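PDB 4GKH: aminoglycoside 3'-phosphotransferase AphA1-IAB from Acinetobacter baumannii, which phosphorylates kanamycin and related aminoglycosides at the 3'-hydroxyl, probably with ATP as phosphate donor, and so makes the bacterium resistant to them. Local coordinates for residues A[55-60]-A[94-99]; A[65-70]-A[86-91]. One frame throughout, in Å; residues are numbered along the deposited sequence. Where two conformers were deposited one is given.

Contact 1: residues A[55-60]-A[94-99]; sequences LKHGKG and DAWLLT. With ACT (acetate ion), chain Q.
Strands 55-59 and 94-99 pair antiparallel in the five-stranded sheet of the kinase-like nucleotide-binding lobe, and H57 lies flat on W96 across the seam. Four backbone bonds fix the register: K56 and L97 exchange one pair, with K56 N 2.8 Å from L97 O, while G58 and A95 exchange the other, with G58 N 2.9 Å from A95 O. Between them, H57 and W96 form a non-hydrogen-bonded pair whose side chains lie on the same face of the sheet. The two rings overlap there as an offset stack. The imidazole and the six-membered ring of W96 are only 5° from parallel, their centroids 3.6 Å apart. H57 CG stands anti to its backbone N (chi1 175°), which puts CG above the six-membered ring of W96, and CB lies over the same ring in a CH-pi contact. L55 extends this face, its CD2 meeting the indole edge 3.7 Å from W96 CE3, and its CD1 rests on L98 CB.

The opposite face, with K56, A95 and L97, is turned to helix 61-76. K56 runs out extended, close to the bound pyrazolopyrimidine inhibitor, and its NZ makes salt bridges to E69 and D217. The lysine and E69 are consistent with the strand-lysine and helix-glutamate pair of protein kinases.

Beyond the stack, an acetate ion, probably from the crystallisation liquor, accepts a bond from K59 N, 2.9 Å from its OXT. The imidazole is also gripped in its own plane: H57 NE2 donates to D94 OD1 on the anti side of a nearly coplanar carboxylate, 2.8 Å away, with 154° at the hydrogen.

Contact 2: residues A[65-70]-A[86-91]; sequences DVTDEM and KHFIRT
F88 projects from strand 86-91 into the side of helix 65-70, where M70 covers one face of its ring and T67 meets its edge. The residue at position 70 is selenomethionine, and its chain arches over the phenyl group: CG sits 3.6 Å from F88 CD1, and a bend at chi3 (-61°) brings the terminal methyl back to the ring. That methyl, M70 CE, lies 3.6 Å from F88 CE2 and makes a CH-pi contact over the face, offset toward the rim. The selenium adds a looser Met-aromatic contact, 4.7 Å from M70 SE to the F88 ring centroid. At the in-plane edge, T67 OG1 is 3.6 Å from F88 CZ, while V66 CG1 touches CE1 more loosely.

The same hydroxyl receives R90. From R90, NH1 donates to T67 OG1 over 3.0 Å, a bent bond (134° at the hydrogen) whose oxygen is tilted from the guanidinium plane. Further out, the guanidinium is held by backbone and side-chain oxygens: R90 NE lies 2.8 Å from T91 O, and NH2 bonds to P92 O and N64 OD1. T67 in turn bonds to A63 O, one turn back along the helix. A95 and L97 of the neighbouring strand also touch F88.

Taking an N-H from R90, T67 OG1 has its own proton for the A63 carbonyl; the hydroxyl thus relays between arginine and helix backbone, and the cationic guanidinium would probably polarise it into a stronger donor.

Overall arrangement
Strand 53-59 leads straight into helix 61-76, after which the chain returns through strand 85-91 and turns back into strand 94-100. Contact 2 closes the inner loop, with 15 residues between its segments, by laying the strand against the helix; contact 1 closes the outer one, with 33 between, by pairing strands. Contact 2 is therefore nested inside the loop closed by contact 1, without crossing. Strand 94-100 lies between 53-59 and 85-91 in the sheet, and a classic beta bulge, K86 and H87 opposite L98, joins it to the edge strand. Packing of L97 on V66 links the two contacts directly, so helix and three strands form one unit of the nucleotide-binding lobe.

Contact 1: residues A[55-60]-A[94-99]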
ATOM      1  N   LEU A  55       4.602  -9.710  13.167  1.00 28.09           N
ATOM      2  CA  LEU A  55       3.674 -10.838  13.042  1.00 28.84           C
ATOM      3  C   LEU A  55       2.283 -10.297  12.786  1.00 36.35           C
ATOM      4  O   LEU A  55       1.732  -9.582  13.617  1.00 35.89           O
ATOM      5  CB  LEU A  55       3.677 -11.710  14.307  1.00 28.41           C
ATOM      6  CG  LEU A  55       2.698 -12.884  14.274  1.00 32.56           C
ATOM      7  CD1 LEU A  55       3.020 -13.819  13.111  1.00 39.62           C
ATOM      8  CD2 LEU A  55       2.708 -13.666  15.603  1.00 38.73           C
ATOM      9  N   LYS A  56       1.718 -10.621  11.628  1.00 31.56           N
ATOM     10  CA  LYS A  56       0.355 -10.202  11.322  1.00 32.52           C
ATOM     11  C   LYS A  56      -0.596 -11.357  11.600  1.00 34.12           C
ATOM     12  O   LYS A  56      -0.351 -12.487  11.182  1.00 30.97           O
ATOM     13  CB  LYS A  56       0.230  -9.813   9.850  1.00 36.81           C
ATOM     14  CG  LYS A  56       0.642  -8.414   9.482  1.00 57.51           C
ATOM     15  CD  LYS A  56      -0.027  -8.033   8.161  1.00 42.58           C
ATOM     16  CE  LYS A  56       0.283  -6.602   7.750  1.00 51.16           C
ATOM     17  NZ  LYS A  56      -0.424  -6.240   6.492  1.00 56.40           N
ATOM     18  N   HIS A  57      -1.690 -11.087  12.293  1.00 27.43           N
ATOM     19  CA  HIS A  57      -2.674 -12.139  12.516  1.00 28.88           C
ATOM     20  C   HIS A  57      -4.012 -11.700  11.951  1.00 28.57           C
ATOM     21  O   HIS A  57      -4.530 -10.645  12.323  1.00 33.93           O
ATOM     22  CB  HIS A  57      -2.831 -12.453  14.010  1.00 33.72           C
ATOM     23  CG  HIS A  57      -3.920 -13.439  14.296  1.00 35.91           C
ATOM     24  ND1 HIS A  57      -4.726 -13.364  15.413  1.00 37.99           N
ATOM     25  CD2 HIS A  57      -4.341 -14.526  13.601  1.00 35.41           C
ATOM     26  CE1 HIS A  57      -5.590 -14.363  15.394  1.00 39.94           C
ATOM     27  NE2 HIS A  57      -5.378 -15.082  14.306  1.00 35.11           N
ATOM     28  N   GLY A  58      -4.564 -12.502  11.046  1.00 29.72           N
ATOM     29  CA  GLY A  58      -5.877 -12.222  10.501  1.00 30.51           C
ATOM     30  C   GLY A  58      -6.855 -13.308  10.896  1.00 33.56           C
ATOM     31  O   GLY A  58      -6.572 -14.496  10.734  1.00 32.54           O
ATOM     32  N   LYS A  59      -8.006 -12.893  11.417  1.00 30.37           N
ATOM     33  CA  LYS A  59      -9.043 -13.819  11.851  1.00 32.04           C
ATOM     34  C   LYS A  59     -10.273 -13.638  10.944  1.00 36.31           C
ATOM     35  O   LYS A  59     -10.570 -12.517  10.520  1.00 34.19           O
ATOM     36  CB  LYS A  59      -9.391 -13.536  13.326  1.00 38.38           C
ATOM     37  CG  LYS A  59     -10.293 -14.575  13.978  1.00 53.66           C
ATOM     38  CD  LYS A  59     -10.336 -14.385  15.499  1.00 54.92           C
ATOM     39  CE  LYS A  59     -11.219 -15.441  16.165  1.00 61.29           C
ATOM     40  NZ  LYS A  59     -12.661 -15.254  15.841  1.00 78.54           N
ATOM     41  N   GLY A  60     -10.967 -14.730  10.623  1.00 31.52           N
ATOM     42  CA  GLY A  60     -12.160 -14.655   9.787  1.00 36.94           C
ATOM     43  C   GLY A  60     -11.875 -14.096   8.396  1.00 40.75           C
ATOM     44  O   GLY A  60     -10.980 -14.580   7.706  1.00 37.37           O
ATOM     45  N   ASP A  94      -7.926 -18.640  10.479  1.00 34.50           N
ATOM     46  CA  ASP A  94      -6.809 -17.819  10.935  1.00 30.39           C
ATOM     47  C   ASP A  94      -5.632 -17.855   9.986  1.00 30.80           C
ATOM     48  O   ASP A  94      -5.352 -18.877   9.387  1.00 32.86           O
ATOM     49  CB  ASP A  94      -6.321 -18.272  12.317  1.00 36.17           C
ATOM     50  CG  ASP A  94      -7.365 -18.083  13.398  1.00 44.94           C
ATOM     51  OD1 ASP A  94      -7.385 -16.993  14.014  1.00 39.71           O
ATOM     52  OD2 ASP A  94      -8.161 -19.021  13.628  1.00 40.91           O
ATOM     53  N   ALA A  95      -4.947 -16.724   9.881  1.00 28.16           N
ATOM     54  CA  ALA A  95      -3.702 -16.642   9.128  1.00 32.92           C
ATOM     55  C   ALA A  95      -2.685 -15.878   9.966  1.00 34.96           C
ATOM     56  O   ALA A  95      -2.998 -14.838  10.560  1.00 30.44           O
ATOM     57  CB  ALA A  95      -3.930 -15.963   7.789  1.00 28.74           C
ATOM     58  N   TRP A  96      -1.468 -16.412  10.034  1.00 30.79           N
ATOM     59  CA  TRP A  96      -0.381 -15.776  10.778  1.00 28.92           C
ATOM     60  C   TRP A  96       0.790 -15.559   9.826  1.00 29.75           C
ATOM     61  O   TRP A  96       1.274 -16.530   9.259  1.00 30.80           O
ATOM     62  CB  TRP A  96       0.063 -16.715  11.898  1.00 32.75           C
ATOM     63  CG  TRP A  96      -1.001 -16.989  12.920  1.00 37.56           C
ATOM     64  CD1 TRP A  96      -1.965 -17.960  12.861  1.00 40.19           C
ATOM     65  CD2 TRP A  96      -1.201 -16.295  14.157  1.00 37.73           C
ATOM     66  NE1 TRP A  96      -2.759 -17.904  13.984  1.00 41.30           N
ATOM     67  CE2 TRP A  96      -2.309 -16.896  14.798  1.00 39.52           C
ATOM     68  CE3 TRP A  96      -0.554 -15.227  14.788  1.00 40.66           C
ATOM     69  CZ2 TRP A  96      -2.786 -16.458  16.038  1.00 49.93           C
ATOM     70  CZ3 TRP A  96      -1.028 -14.795  16.032  1.00 41.97           C
ATOM     71  CH2 TRP A  96      -2.133 -15.415  16.640  1.00 40.84           C
ATOM     72  N   LEU A  97       1.254 -14.314   9.674  1.00 27.82           N
ATOM     73  CA  LEU A  97       2.359 -14.006   8.756  1.00 29.70           C
ATOM     74  C   LEU A  97       3.527 -13.352   9.515  1.00 28.75           C
ATOM     75  O   LEU A  97       3.387 -12.241  10.015  1.00 30.46           O
ATOM     76  CB  LEU A  97       1.857 -13.051   7.655  1.00 26.37           C
ATOM     77  CG  LEU A  97       2.901 -12.495   6.667  1.00 30.02           C
ATOM     78  CD1 LEU A  97       3.652 -13.626   5.943  1.00 28.92           C
ATOM     79  CD2 LEU A  97       2.198 -11.559   5.672  1.00 31.36           C
ATOM     80  N   LEU A  98       4.659 -14.054   9.605  1.00 32.02           N
ATOM     81  CA  LEU A  98       5.830 -13.565  10.328  1.00 32.69           C
ATOM     82  C   LEU A  98       6.885 -13.099   9.329  1.00 31.27           C
ATOM     83  O   LEU A  98       7.368 -13.902   8.521  1.00 30.52           O
ATOM     84  CB  LEU A  98       6.426 -14.700  11.185  1.00 28.22           C
ATOM     85  CG  LEU A  98       7.626 -14.303  12.074  1.00 32.40           C
ATOM     86  CD1 LEU A  98       7.205 -13.278  13.151  1.00 32.67           C
ATOM     87  CD2 LEU A  98       8.297 -15.505  12.713  1.00 37.32           C
ATOM     88  N   THR A  99       7.257 -11.817   9.381  1.00 30.97           N
ATOM     89  CA  THR A  99       8.240 -11.283   8.437  1.00 37.83           C
ATOM     90  C   THR A  99       9.353 -10.525   9.153  1.00 32.68           C
ATOM     91  O   THR A  99       9.193 -10.110  10.302  1.00 30.52           O
ATOM     92  CB  THR A  99       7.591 -10.315   7.422  1.00 35.36           C
ATOM     93  OG1 THR A  99       7.150  -9.135   8.107  1.00 36.62           O
ATOM     94  CG2 THR A  99       6.391 -10.976   6.718  1.00 33.54           C
TER
HETATM   95  C   ACT Q 306      -7.663  -9.740  13.409  1.00 47.71           C
HETATM   96  O   ACT Q 306      -7.823  -8.522  13.642  1.00 86.27           O
HETATM   97  OXT ACT Q 306      -8.224 -10.166  12.365  1.00 40.40           O
HETATM   98  CH3 ACT Q 306      -6.858 -10.618  14.333  1.00 36.58           C

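Contact 2: residues A[65-70]-A[86-91]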
ATOM      1  N   ASP A  65      -7.147 -11.596   3.757  1.00 33.54           N
ATOM      2  CA  ASP A  65      -6.295 -10.439   3.473  1.00 28.28           C
ATOM      3  C   ASP A  65      -4.836 -10.725   3.783  1.00 33.03           C
ATOM      4  O   ASP A  65      -3.944 -10.369   3.009  1.00 31.13           O
ATOM      5  CB  ASP A  65      -6.773  -9.223   4.270  1.00 36.26           C
ATOM      6  CG  ASP A  65      -8.154  -8.745   3.834  1.00 46.43           C
ATOM      7  OD1 ASP A  65      -8.406  -8.646   2.615  1.00 57.80           O
ATOM      8  OD2 ASP A  65      -8.993  -8.478   4.715  1.00 51.97           O
ATOM      9  N   VAL A  66      -4.588 -11.364   4.920  1.00 26.81           N
ATOM     10  CA  VAL A  66      -3.227 -11.717   5.301  1.00 23.59           C
ATOM     11  C   VAL A  66      -2.623 -12.769   4.338  1.00 31.80           C
ATOM     12  O   VAL A  66      -1.448 -12.695   3.953  1.00 30.78           O
ATOM     13  CB  VAL A  66      -3.187 -12.208   6.761  1.00 24.89           C
ATOM     14  CG1 VAL A  66      -1.769 -12.680   7.138  1.00 28.00           C
ATOM     15  CG2 VAL A  66      -3.643 -11.093   7.682  1.00 33.75           C
ATOM     16  N   THR A  67      -3.441 -13.730   3.930  1.00 29.03           N
ATOM     17  CA  THR A  67      -3.004 -14.743   2.958  1.00 32.86           C
ATOM     18  C   THR A  67      -2.659 -14.087   1.626  1.00 30.85           C
ATOM     19  O   THR A  67      -1.661 -14.454   0.979  1.00 31.45           O
ATOM     20  CB  THR A  67      -4.081 -15.819   2.738  1.00 38.32           C
ATOM     21  OG1 THR A  67      -4.419 -16.416   3.993  1.00 31.88           O
ATOM     22  CG2 THR A  67      -3.569 -16.900   1.794  1.00 32.87           C
ATOM     23  N   ASP A  68      -3.463 -13.093   1.234  1.00 31.42           N
ATOM     24  CA  ASP A  68      -3.231 -12.354  -0.004  1.00 28.81           C
ATOM     25  C   ASP A  68      -1.873 -11.665   0.063  1.00 31.63           C
ATOM     26  O   ASP A  68      -1.111 -11.667  -0.916  1.00 28.37           O
ATOM     27  CB  ASP A  68      -4.294 -11.267  -0.220  1.00 34.01           C
ATOM     28  CG  ASP A  68      -5.643 -11.826  -0.614  1.00 71.32           C
ATOM     29  OD1 ASP A  68      -5.714 -13.013  -0.998  1.00 42.62           O
ATOM     30  OD2 ASP A  68      -6.633 -11.061  -0.553  1.00 43.67           O
ATOM     31  N   GLU A  69      -1.564 -11.075   1.215  1.00 32.58           N
ATOM     32  CA  GLU A  69      -0.276 -10.396   1.331  1.00 32.57           C
ATOM     33  C   GLU A  69       0.868 -11.370   1.245  1.00 30.46           C
ATOM     34  O   GLU A  69       1.864 -11.099   0.578  1.00 30.60           O
ATOM     35  CB  GLU A  69      -0.121  -9.533   2.589  1.00 38.90           C
ATOM     36  CG  GLU A  69       1.282  -8.914   2.587  1.00 36.27           C
ATOM     37  CD  GLU A  69       1.536  -7.895   3.659  1.00 61.26           C
ATOM     38  OE1 GLU A  69       1.002  -8.040   4.779  1.00 49.31           O
ATOM     39  OE2 GLU A  69       2.298  -6.947   3.366  1.00 46.44           O
HETATM   40  N   MSE A  70       0.727 -12.515   1.906  1.00 28.58           N
HETATM   41  CA  MSE A  70       1.795 -13.505   1.893  1.00 32.24           C
HETATM   42  C   MSE A  70       2.193 -13.895   0.476  1.00 32.51           C
HETATM   43  O   MSE A  70       3.375 -13.914   0.156  1.00 28.63           O
HETATM   44  CB  MSE A  70       1.407 -14.756   2.700  1.00 32.53           C
HETATM   45  CG  MSE A  70       2.534 -15.781   2.817  1.00 29.48           C
HETATM   46 SE   MSE A  70       2.586 -17.072   1.331  0.64 34.62          SE
HETATM   47  CE  MSE A  70       0.843 -17.824   1.621  1.00 40.66           C
ATOM     48  N   LYS A  86       9.381 -15.101   7.089  1.00 29.81           N
ATOM     49  CA  LYS A  86      10.014 -16.103   7.920  1.00 29.51           C
ATOM     50  C   LYS A  86       9.132 -17.337   8.164  1.00 31.32           C
ATOM     51  O   LYS A  86       9.642 -18.445   8.221  1.00 33.31           O
ATOM     52  CB  LYS A  86      10.512 -15.492   9.237  1.00 45.52           C
ATOM     53  CG  LYS A  86      11.816 -14.687   9.075  1.00 52.20           C
ATOM     54  CD  LYS A  86      12.956 -15.555   8.520  1.00 62.46           C
ATOM     55  CE  LYS A  86      14.229 -14.747   8.242  1.00 85.34           C
ATOM     56  NZ  LYS A  86      14.887 -14.227   9.483  1.00 75.70           N
ATOM     57  N   HIS A  87       7.819 -17.141   8.292  1.00 32.68           N
ATOM     58  CA  HIS A  87       6.921 -18.262   8.581  1.00 33.56           C
ATOM     59  C   HIS A  87       5.513 -17.812   8.246  1.00 31.54           C
ATOM     60  O   HIS A  87       5.166 -16.643   8.427  1.00 35.09           O
ATOM     61  CB  HIS A  87       7.017 -18.623  10.070  1.00 33.39           C
ATOM     62  CG  HIS A  87       6.693 -20.050  10.394  1.00 47.45           C
ATOM     63  ND1 HIS A  87       7.541 -20.854  11.124  1.00 61.69           N
ATOM     64  CD2 HIS A  87       5.602 -20.806  10.122  1.00 52.40           C
ATOM     65  CE1 HIS A  87       6.996 -22.048  11.276  1.00 59.26           C
ATOM     66  NE2 HIS A  87       5.819 -22.047  10.677  1.00 48.41           N
ATOM     67  N   PHE A  88       4.698 -18.720   7.714  1.00 31.20           N
ATOM     68  CA  PHE A  88       3.290 -18.383   7.498  1.00 29.79           C
ATOM     69  C   PHE A  88       2.452 -19.613   7.803  1.00 30.38           C
ATOM     70  O   PHE A  88       2.858 -20.735   7.518  1.00 34.59           O
ATOM     71  CB  PHE A  88       3.039 -17.888   6.068  1.00 28.17           C
ATOM     72  CG  PHE A  88       1.571 -17.735   5.720  1.00 33.92           C
ATOM     73  CD1 PHE A  88       0.908 -16.529   5.946  1.00 26.51           C
ATOM     74  CD2 PHE A  88       0.865 -18.792   5.151  1.00 30.78           C
ATOM     75  CE1 PHE A  88      -0.457 -16.396   5.629  1.00 29.95           C
ATOM     76  CE2 PHE A  88      -0.481 -18.662   4.824  1.00 37.20           C
ATOM     77  CZ  PHE A  88      -1.144 -17.462   5.060  1.00 28.09           C
ATOM     78  N   ILE A  89       1.289 -19.387   8.411  1.00 27.73           N
ATOM     79  CA  ILE A  89       0.397 -20.483   8.750  0.53 26.14           C
ATOM     80  C   ILE A  89      -1.021 -20.071   8.387  1.00 29.43           C
ATOM     81  O   ILE A  89      -1.430 -18.943   8.628  1.00 32.87           O
ATOM     82  CB  ILE A  89       0.457 -20.826  10.257  0.53 40.94           C
ATOM     83  CG1 ILE A  89       1.887 -21.174  10.678  0.53 46.63           C
ATOM     84  CG2 ILE A  89      -0.486 -21.982  10.592  0.53 38.94           C
ATOM     85  CD1 ILE A  89       2.050 -21.418  12.159  0.53 32.87           C
ATOM     86  N   ARG A  90      -1.757 -20.999   7.784  1.00 38.04           N
ATOM     87  CA  ARG A  90      -3.160 -20.774   7.482  1.00 37.23           C
ATOM     88  C   ARG A  90      -3.962 -21.967   7.989  1.00 33.85           C
ATOM     89  O   ARG A  90      -3.686 -23.118   7.624  1.00 35.96           O
ATOM     90  CB  ARG A  90      -3.387 -20.616   5.974  1.00 36.43           C
ATOM     91  CG  ARG A  90      -4.873 -20.468   5.594  1.00 39.51           C
ATOM     92  CD  ARG A  90      -5.421 -19.157   6.160  1.00 41.05           C
ATOM     93  NE  ARG A  90      -6.883 -19.080   6.172  1.00 53.66           N
ATOM     94  CZ  ARG A  90      -7.597 -18.458   5.241  1.00 40.06           C
ATOM     95  NH1 ARG A  90      -6.978 -17.879   4.220  1.00 41.92           N
ATOM     96  NH2 ARG A  90      -8.924 -18.417   5.326  1.00 38.34           N
ATOM     97  N   THR A  91      -4.939 -21.681   8.839  1.00 34.56           N
ATOM     98  CA  THR A  91      -5.962 -22.652   9.206  1.00 39.90           C
ATOM     99  C   THR A  91      -7.294 -22.079   8.682  1.00 37.29           C
ATOM    100  O   THR A  91      -7.296 -20.964   8.156  1.00 38.77           O
ATOM    101  CB  THR A  91      -5.970 -22.906  10.730  1.00 49.06           C
ATOM    102  OG1 THR A  91      -6.215 -21.681  11.423  1.00 42.34           O
ATOM    103  CG2 THR A  91      -4.634 -23.483  11.179  1.00 49.78           C
TER